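Long-range contact in capsid protein (Turnip yellow mosaic virus, PDB 2FZ2), which self-assembles into the 180-copy T=3 icosahedral capsid that encloses the single-stranded RNA genome of the virus: residues D[17-22]-D[138-143]. Numbering follows the deposited sequence.
Unlike the reference sequence in segment 138-143: Gln138 (reference Asn).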
loop_
_atom_site.group_PDB
_atom_site.type_symbol
_atom_site.label_atom_id
_atom_site.label_comp_id
_atom_site.label_asym_id
_atom_site.label_seq_id
_atom_site.Cartn_x
_atom_site.Cartn_y
_atom_site.Cartn_z
ATOM N N ALA D 17 -108.685 14.687 34.997
ATOM C CA ALA D 17 -109.202 14.367 36.310
ATOM C C ALA D 17 -107.989 14.046 37.164
ATOM O O ALA D 17 -106.935 13.673 36.636
ATOM C CB ALA D 17 -110.111 13.166 36.229
ATOM N N THR D 18 -108.117 14.223 38.475
ATOM C CA THR D 18 -107.017 13.903 39.374
ATOM C C THR D 18 -107.432 12.540 39.889
ATOM O O THR D 18 -108.567 12.366 40.313
ATOM C CB THR D 18 -106.890 14.916 40.561
ATOM O OG1 THR D 18 -108.190 15.410 40.903
ATOM C CG2 THR D 18 -105.951 16.118 40.186
ATOM N N VAL D 19 -106.532 11.567 39.792
ATOM C CA VAL D 19 -106.814 10.206 40.246
ATOM C C VAL D 19 -105.805 9.786 41.284
ATOM O O VAL D 19 -104.623 10.150 41.213
ATOM C CB VAL D 19 -106.704 9.186 39.125
ATOM C CG1 VAL D 19 -107.937 9.224 38.273
ATOM C CG2 VAL D 19 -105.440 9.455 38.310
ATOM N N LEU D 20 -106.278 8.982 42.226
ATOM C CA LEU D 20 -105.448 8.490 43.304
ATOM C C LEU D 20 -104.409 7.465 42.886
ATOM O O LEU D 20 -104.751 6.370 42.432
ATOM C CB LEU D 20 -106.328 7.864 44.370
ATOM C CG LEU D 20 -106.395 8.582 45.708
ATOM C CD1 LEU D 20 -105.834 9.980 45.572
ATOM C CD2 LEU D 20 -107.842 8.614 46.174
ATOM N N PRO D 21 -103.122 7.808 43.018
ATOM C CA PRO D 21 -102.130 6.816 42.630
ATOM C C PRO D 21 -102.160 5.767 43.729
ATOM O O PRO D 21 -102.575 6.031 44.855
ATOM C CB PRO D 21 -100.827 7.600 42.618
ATOM C CG PRO D 21 -101.038 8.650 43.643
ATOM C CD PRO D 21 -102.492 9.047 43.500
ATOM N N THR D 22 -101.718 4.572 43.386
ATOM C CA THR D 22 -101.691 3.439 44.301
ATOM C C THR D 22 -100.575 3.612 45.343
ATOM O O THR D 22 -99.631 4.367 45.103
ATOM C CB THR D 22 -101.452 2.171 43.461
ATOM O OG1 THR D 22 -100.300 2.386 42.623
ATOM C CG2 THR D 22 -102.689 1.878 42.539
ATOM N N GLN D 138 -113.413 10.814 34.043
ATOM C CA GLN D 138 -112.838 10.137 35.183
ATOM C C GLN D 138 -113.075 8.653 35.011
ATOM O O GLN D 138 -114.124 8.143 35.397
ATOM C CB GLN D 138 -113.522 10.611 36.449
ATOM C CG GLN D 138 -112.567 11.104 37.470
ATOM C CD GLN D 138 -111.629 10.024 37.919
ATOM O OE1 GLN D 138 -111.032 10.127 38.992
ATOM N NE2 GLN D 138 -111.483 8.973 37.104
ATOM N N PRO D 139 -112.097 7.940 34.438
ATOM C CA PRO D 139 -112.163 6.491 34.183
ATOM C C PRO D 139 -112.455 5.575 35.363
ATOM O O PRO D 139 -113.093 4.535 35.198
ATOM C CB PRO D 139 -110.813 6.160 33.548
ATOM C CG PRO D 139 -109.933 7.347 33.842
ATOM C CD PRO D 139 -110.828 8.534 33.982
ATOM N N ARG D 140 -111.996 5.951 36.552
ATOM C CA ARG D 140 -112.188 5.118 37.732
ATOM C C ARG D 140 -113.652 5.054 38.196
ATOM O O ARG D 140 -114.304 6.077 38.376
ATOM C CB ARG D 140 -111.227 5.594 38.840
ATOM C CG ARG D 140 -109.738 5.609 38.371
ATOM C CD ARG D 140 -108.702 5.740 39.497
ATOM N NE ARG D 140 -107.947 4.508 39.723
ATOM C CZ ARG D 140 -106.624 4.449 39.863
ATOM N NH1 ARG D 140 -105.916 5.572 39.793
ATOM N NH2 ARG D 140 -106.013 3.273 40.096
ATOM N N VAL D 141 -114.166 3.836 38.363
ATOM C CA VAL D 141 -115.554 3.615 38.781
ATOM C C VAL D 141 -115.706 2.874 40.121
ATOM O O VAL D 141 -116.824 2.644 40.607
ATOM C CB VAL D 141 -116.310 2.846 37.713
ATOM C CG1 VAL D 141 -116.086 3.498 36.375
ATOM C CG2 VAL D 141 -115.820 1.424 37.676
ATOM N N LYS D 142 -114.577 2.465 40.689
ATOM C CA LYS D 142 -114.550 1.833 42.001
ATOM C C LYS D 142 -113.133 2.065 42.466
ATOM O O LYS D 142 -112.175 1.701 41.771
ATOM C CB LYS D 142 -114.856 0.327 41.946
ATOM C CG LYS D 142 -115.044 -0.339 43.344
ATOM C CD LYS D 142 -116.217 -1.351 43.379
ATOM C CE LYS D 142 -116.149 -2.353 44.566
ATOM N NZ LYS D 142 -117.301 -3.333 44.606
ATOM N N ASP D 143 -112.998 2.727 43.611
ATOM C CA ASP D 143 -111.674 2.980 44.151
ATOM C C ASP D 143 -111.716 3.125 45.647
ATOM O O ASP D 143 -112.770 2.923 46.258
ATOM C CB ASP D 143 -111.059 4.236 43.548
ATOM C CG ASP D 143 -109.581 4.089 43.325
ATOM O OD1 ASP D 143 -108.831 5.065 43.514
ATOM O OD2 ASP D 143 -109.166 2.976 42.953
#
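Asp143 OD1 is gripped by two hydroxyls and lies 3.9 Å from Leu20 CB across the contact. It is hydrogen-bonded to Tyr147 OH and to Thr18 OG1 of a second subunit. OD2 is hydrogen-bonded to His68. Within residues 138-143, Arg140 NE makes a long salt bridge to Asp143 OD2, 3.8 Å away. That oxygen lies well out of the guanidinium plane, so probably only the charges attract.

The Arg140 side chain crosses that of Val19 at about a right angle. Val19 CG1 sits 3.8 Å from Arg140 CD, while Val19 CB meets the guanidinium edge in its plane, 3.8 Å from NH1. The Arg140 chain bends at chi3 (109°), which carries NE out of line with the aliphatic part. Leu20 O is 3.0 Å from Arg140 NH1, but the angle is too poor for a hydrogen bond. At the other end, Ala17 CB packs on Gln138 CG at 3.4 Å.

Residues 17-22 form part of the extended N-terminal arm, before strand 30-42. They lie against the corner around strand 140-142, where Val141 and Lys142 form a classic beta bulge opposite Ala69. Within the chain the two segments meet by van der Waals contact, with no hydrogen bond or salt bridge between them. The Asp143 carboxylate ties this corner to the arm of a neighbouring subunit, consistent with a place in capsid assembly.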